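Local coordinates for protein unsaturated glucuronyl hydrolase (Streptococcus agalactiae, PDB 2ZZR) that hydrolyses unsaturated chondroitin, hyaluronan and heparin disaccharides, releasing the unsaturated uronic acid from the sugar to which it is linked, at residues Y50-V62 with I352-S364. Numbering follows the deposited sequence.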
loop_
_atom_site.group_PDB
_atom_site.type_symbol
_atom_site.label_atom_id
_atom_site.label_comp_id
_atom_site.label_asym_id
_atom_site.label_seq_id
_atom_site.Cartn_x
_atom_site.Cartn_y
_atom_site.Cartn_z
ATOM N N TYR A 50 -19.684 -2.828 -0.193
ATOM C CA TYR A 50 -18.347 -2.220 -0.145
ATOM C C TYR A 50 -18.282 -0.866 -0.838
ATOM O O TYR A 50 -19.049 -0.608 -1.771
ATOM C CB TYR A 50 -17.314 -3.173 -0.778
ATOM C CG TYR A 50 -17.231 -4.513 -0.096
ATOM C CD1 TYR A 50 -18.142 -5.531 -0.399
ATOM C CD2 TYR A 50 -16.250 -4.769 0.867
ATOM C CE1 TYR A 50 -18.084 -6.761 0.241
ATOM C CE2 TYR A 50 -16.180 -6.005 1.508
ATOM C CZ TYR A 50 -17.103 -6.991 1.191
ATOM O OH TYR A 50 -17.046 -8.212 1.820
ATOM N N PRO A 51 -17.359 0.011 -0.391
ATOM C CA PRO A 51 -17.113 1.240 -1.133
ATOM C C PRO A 51 -16.517 0.911 -2.491
ATOM O O PRO A 51 -15.804 -0.091 -2.624
ATOM C CB PRO A 51 -16.067 1.975 -0.283
ATOM C CG PRO A 51 -15.449 0.928 0.579
ATOM C CD PRO A 51 -16.516 -0.093 0.815
ATOM N N THR A 52 -16.825 1.741 -3.485
ATOM C CA THR A 52 -16.110 1.707 -4.756
ATOM C C THR A 52 -14.652 2.115 -4.494
ATOM O O THR A 52 -14.361 2.712 -3.452
ATOM C CB THR A 52 -16.741 2.671 -5.791
ATOM O OG1 THR A 52 -16.972 3.953 -5.186
ATOM C CG2 THR A 52 -18.055 2.103 -6.307
ATOM N N PRO A 53 -13.726 1.766 -5.417
ATOM C CA PRO A 53 -12.316 2.148 -5.256
ATOM C C PRO A 53 -12.118 3.607 -4.859
ATOM O O PRO A 53 -11.352 3.888 -3.930
ATOM C CB PRO A 53 -11.724 1.865 -6.643
ATOM C CG PRO A 53 -12.518 0.695 -7.119
ATOM C CD PRO A 53 -13.931 0.952 -6.633
ATOM N N ALA A 54 -12.806 4.519 -5.547
ATOM C CA ALA A 54 -12.712 5.944 -5.260
ATOM C C ALA A 54 -14.092 6.573 -5.086
ATOM O O ALA A 54 -15.111 5.973 -5.453
ATOM C CB ALA A 54 -11.940 6.658 -6.368
ATOM N N THR A 55 -14.109 7.776 -4.518
ATOM C CA THR A 55 -15.343 8.533 -4.331
ATOM C C THR A 55 -15.714 9.268 -5.619
ATOM O O THR A 55 -14.893 9.391 -6.538
ATOM C CB THR A 55 -15.208 9.565 -3.190
ATOM O OG1 THR A 55 -14.188 10.514 -3.516
ATOM C CG2 THR A 55 -14.874 8.884 -1.846
ATOM N N PHE A 56 -16.958 9.745 -5.669
ATOM C CA PHE A 56 -17.479 10.556 -6.771
ATOM C C PHE A 56 -18.041 11.812 -6.134
ATOM O O PHE A 56 -19.010 11.738 -5.372
ATOM C CB PHE A 56 -18.596 9.808 -7.501
ATOM C CG PHE A 56 -18.151 8.532 -8.163
ATOM C CD1 PHE A 56 -17.825 8.518 -9.519
ATOM C CD2 PHE A 56 -18.068 7.342 -7.439
ATOM C CE1 PHE A 56 -17.416 7.341 -10.142
ATOM C CE2 PHE A 56 -17.655 6.156 -8.052
ATOM C CZ PHE A 56 -17.332 6.154 -9.408
ATOM N N ASN A 57 -17.423 12.953 -6.428
ATOM C CA ASN A 57 -17.724 14.204 -5.724
ATOM C C ASN A 57 -17.638 14.009 -4.200
ATOM O O ASN A 57 -18.474 14.502 -3.432
ATOM C CB ASN A 57 -19.083 14.773 -6.167
ATOM C CG ASN A 57 -19.144 15.044 -7.668
ATOM O OD1 ASN A 57 -20.098 14.647 -8.342
ATOM N ND2 ASN A 57 -18.119 15.713 -8.198
ATOM N N ASN A 58 -16.618 13.249 -3.794
ATOM C CA ASN A 58 -16.329 12.917 -2.388
ATOM C C ASN A 58 -17.334 12.015 -1.674
ATOM O O ASN A 58 -17.304 11.888 -0.444
ATOM C CB ASN A 58 -15.973 14.169 -1.580
ATOM C CG ASN A 58 -14.599 14.697 -1.933
ATOM O OD1 ASN A 58 -13.696 13.920 -2.259
ATOM N ND2 ASN A 58 -14.432 16.014 -1.884
ATOM N N ILE A 59 -18.189 11.360 -2.454
ATOM C CA ILE A 59 -19.097 10.344 -1.933
ATOM C C ILE A 59 -18.856 8.999 -2.630
ATOM O O ILE A 59 -18.964 8.897 -3.859
ATOM C CB ILE A 59 -20.597 10.774 -2.092
ATOM C CG1 ILE A 59 -20.868 12.127 -1.402
ATOM C CG2 ILE A 59 -21.541 9.667 -1.621
ATOM C CD1 ILE A 59 -20.711 12.136 0.127
ATOM N N TYR A 60 -18.522 7.975 -1.845
ATOM C CA TYR A 60 -18.384 6.620 -2.375
ATOM C C TYR A 60 -19.710 6.141 -2.939
ATOM O O TYR A 60 -20.770 6.500 -2.430
ATOM C CB TYR A 60 -17.973 5.636 -1.283
ATOM C CG TYR A 60 -16.521 5.679 -0.880
ATOM C CD1 TYR A 60 -15.517 5.254 -1.757
ATOM C CD2 TYR A 60 -16.149 6.114 0.394
ATOM C CE1 TYR A 60 -14.174 5.283 -1.378
ATOM C CE2 TYR A 60 -14.810 6.147 0.780
ATOM C CZ TYR A 60 -13.834 5.733 -0.110
ATOM O OH TYR A 60 -12.513 5.765 0.269
ATOM N N LYS A 61 -19.638 5.339 -3.994
ATOM C CA LYS A 61 -20.760 4.507 -4.389
ATOM C C LYS A 61 -20.626 3.152 -3.700
ATOM O O LYS A 61 -19.597 2.855 -3.079
ATOM C CB LYS A 61 -20.843 4.376 -5.916
ATOM C CG LYS A 61 -21.378 5.635 -6.589
ATOM C CD LYS A 61 -21.258 5.588 -8.108
ATOM C CE LYS A 61 -21.568 6.952 -8.690
ATOM N NZ LYS A 61 -21.330 6.996 -10.158
ATOM N N VAL A 62 -21.675 2.341 -3.799
ATOM C CA VAL A 62 -21.730 1.042 -3.140
ATOM C C VAL A 62 -21.609 -0.069 -4.181
ATOM O O VAL A 62 -22.259 -0.010 -5.233
ATOM C CB VAL A 62 -23.046 0.879 -2.337
ATOM C CG1 VAL A 62 -23.046 -0.426 -1.572
ATOM C CG2 VAL A 62 -23.241 2.053 -1.384
ATOM N N ILE A 352 -20.856 12.888 6.825
ATOM C CA ILE A 352 -22.091 12.439 6.170
ATOM C C ILE A 352 -21.845 11.133 5.410
ATOM O O ILE A 352 -20.703 10.821 5.056
ATOM C CB ILE A 352 -22.714 13.520 5.236
ATOM C CG1 ILE A 352 -21.749 13.928 4.123
ATOM C CG2 ILE A 352 -23.162 14.750 6.038
ATOM C CD1 ILE A 352 -22.416 14.616 2.940
ATOM N N ALA A 353 -22.919 10.381 5.172
ATOM C CA ALA A 353 -22.847 9.059 4.548
ATOM C C ALA A 353 -22.036 9.052 3.251
ATOM O O ALA A 353 -22.248 9.887 2.368
ATOM C CB ALA A 353 -24.254 8.502 4.310
ATOM N N GLY A 354 -21.088 8.121 3.167
ATOM C CA GLY A 354 -20.294 7.920 1.954
ATOM C C GLY A 354 -19.032 8.752 1.793
ATOM O O GLY A 354 -18.298 8.568 0.824
ATOM N N ARG A 355 -18.777 9.673 2.723
ATOM C CA ARG A 355 -17.536 10.456 2.701
ATOM C C ARG A 355 -16.348 9.536 3.008
ATOM O O ARG A 355 -16.510 8.528 3.700
ATOM C CB ARG A 355 -17.580 11.604 3.717
ATOM C CG ARG A 355 -18.580 12.726 3.407
ATOM C CD ARG A 355 -18.073 13.734 2.396
ATOM N NE ARG A 355 -16.998 14.584 2.916
ATOM C CZ ARG A 355 -16.516 15.650 2.287
ATOM N NH1 ARG A 355 -15.537 16.359 2.833
ATOM N NH2 ARG A 355 -17.014 16.016 1.113
ATOM N N PRO A 356 -15.156 9.878 2.479
ATOM C CA PRO A 356 -13.957 9.108 2.786
ATOM C C PRO A 356 -13.296 9.615 4.069
ATOM O O PRO A 356 -13.696 10.649 4.603
ATOM C CB PRO A 356 -13.054 9.398 1.587
ATOM C CG PRO A 356 -13.399 10.793 1.203
ATOM C CD PRO A 356 -14.865 10.994 1.560
ATOM N N LEU A 357 -12.295 8.892 4.559
ATOM C CA LEU A 357 -11.527 9.349 5.712
ATOM C C LEU A 357 -10.567 10.458 5.309
ATOM O O LEU A 357 -10.283 11.372 6.093
ATOM C CB LEU A 357 -10.745 8.180 6.327
ATOM C CG LEU A 357 -11.505 6.913 6.727
ATOM C CD1 LEU A 357 -10.575 5.961 7.440
ATOM C CD2 LEU A 357 -12.719 7.254 7.612
ATOM N N LEU A 358 -10.082 10.368 4.072
ATOM C CA LEU A 358 -9.012 11.210 3.563
ATOM C C LEU A 358 -9.384 11.721 2.172
ATOM O O LEU A 358 -9.804 10.947 1.313
ATOM C CB LEU A 358 -7.709 10.392 3.502
ATOM C CG LEU A 358 -6.384 11.058 3.105
ATOM C CD1 LEU A 358 -5.878 12.023 4.170
ATOM C CD2 LEU A 358 -5.325 9.992 2.815
ATOM N N LEU A 359 -9.227 13.025 1.963
ATOM C CA LEU A 359 -9.572 13.657 0.693
ATOM C C LEU A 359 -8.350 13.821 -0.208
ATOM O O LEU A 359 -7.221 13.589 0.218
ATOM C CB LEU A 359 -10.226 15.020 0.945
ATOM C CG LEU A 359 -11.507 15.069 1.790
ATOM C CD1 LEU A 359 -11.848 16.508 2.182
ATOM C CD2 LEU A 359 -12.675 14.418 1.074
ATOM N N HIS A 360 -8.599 14.213 -1.457
ATOM C CA HIS A 360 -7.565 14.629 -2.406
ATOM C C HIS A 360 -6.559 13.540 -2.796
ATOM O O HIS A 360 -5.346 13.739 -2.719
ATOM C CB HIS A 360 -6.868 15.921 -1.939
ATOM C CG HIS A 360 -7.822 17.001 -1.529
ATOM N ND1 HIS A 360 -8.648 17.643 -2.429
ATOM C CD2 HIS A 360 -8.090 17.542 -0.317
ATOM C CE1 HIS A 360 -9.381 18.537 -1.788
ATOM N NE2 HIS A 360 -9.063 18.496 -0.505
ATOM N N GLY A 361 -7.090 12.393 -3.210
ATOM C CA GLY A 361 -6.292 11.349 -3.850
ATOM C C GLY A 361 -6.489 11.400 -5.356
ATOM O O GLY A 361 -7.362 12.124 -5.849
ATOM N N VAL A 362 -5.658 10.657 -6.081
ATOM C CA VAL A 362 -5.840 10.444 -7.518
ATOM C C VAL A 362 -5.661 8.963 -7.813
ATOM O O VAL A 362 -4.601 8.388 -7.558
ATOM C CB VAL A 362 -4.873 11.295 -8.385
ATOM C CG1 VAL A 362 -4.994 10.917 -9.870
ATOM C CG2 VAL A 362 -5.160 12.780 -8.210
ATOM N N TYR A 363 -6.722 8.351 -8.329
ATOM C CA TYR A 363 -6.717 6.937 -8.669
ATOM C C TYR A 363 -5.992 6.702 -10.000
ATOM O O TYR A 363 -4.913 6.108 -10.022
ATOM C CB TYR A 363 -8.155 6.408 -8.673
ATOM C CG TYR A 363 -8.364 4.943 -9.012
ATOM C CD1 TYR A 363 -7.307 4.026 -9.031
ATOM C CD2 TYR A 363 -9.645 4.467 -9.285
ATOM C CE1 TYR A 363 -7.528 2.681 -9.330
ATOM C CE2 TYR A 363 -9.872 3.137 -9.582
ATOM C CZ TYR A 363 -8.817 2.249 -9.602
ATOM O OH TYR A 363 -9.052 0.926 -9.894
ATOM N N SER A 364 -6.573 7.187 -11.097
ATOM C CA SER A 364 -5.959 7.052 -12.417
ATOM C C SER A 364 -6.236 8.313 -13.232
ATOM O O SER A 364 -7.336 8.498 -13.754
ATOM C CB SER A 364 -6.482 5.803 -13.133
ATOM O OG SER A 364 -5.749 5.561 -14.326
HETATM O O HOH W 1 -19.209 15.489 -0.813
HETATM O O HOH W 2 -11.151 14.881 -2.570
#
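I59 and Y60 of the beta hairpin 50-62 meet G354 in the segment 352-364, where the two backbones join through one nearly straight hydrogen bond, Y60 N to G354 O (2.7 Å, 171° at the hydrogen). The same carbonyl takes a CA-H...O contact from I59. At the hairpin's type I' turn, from F56 to I59, the carbonyl of N58 faces R355 CA and lies 3.3 Å from P356 CD; it is buried without a hydrogen bond. G354 is the third residue of the type II turn I352-R355, at backbone angles that call for glycine; lacking a side chain, it lies close against I59 and Y60, where a CB would run into I59 CG2. With CG beside its backbone N (chi1 -77°), the Y60 ring slips between T55 CG2, over the centre of one face, and P51 CB on the other; P356 CB packs obliquely against CE2 (3.8 Å). The Y60 hydroxyl hydrogen-bonds D379, tying the hairpin to helix 376-390. Hairpin and loop pack beside this helix and helix 25-46 in the alpha barrel of this family 88 hydrolase. R355 folds back at chi2 and chi3, bringing NH2 to 3.4 Å from N58 CB, while N348 holds its NE and one water links NH2 to N57 O. L359 CD2 abuts the N58 amide, whose OD1 reaches H360 N through a second water. Farther along, P53 CB approaches Y363 CE2 (3.7 Å), next to R246 and S364, which probably bind substrate.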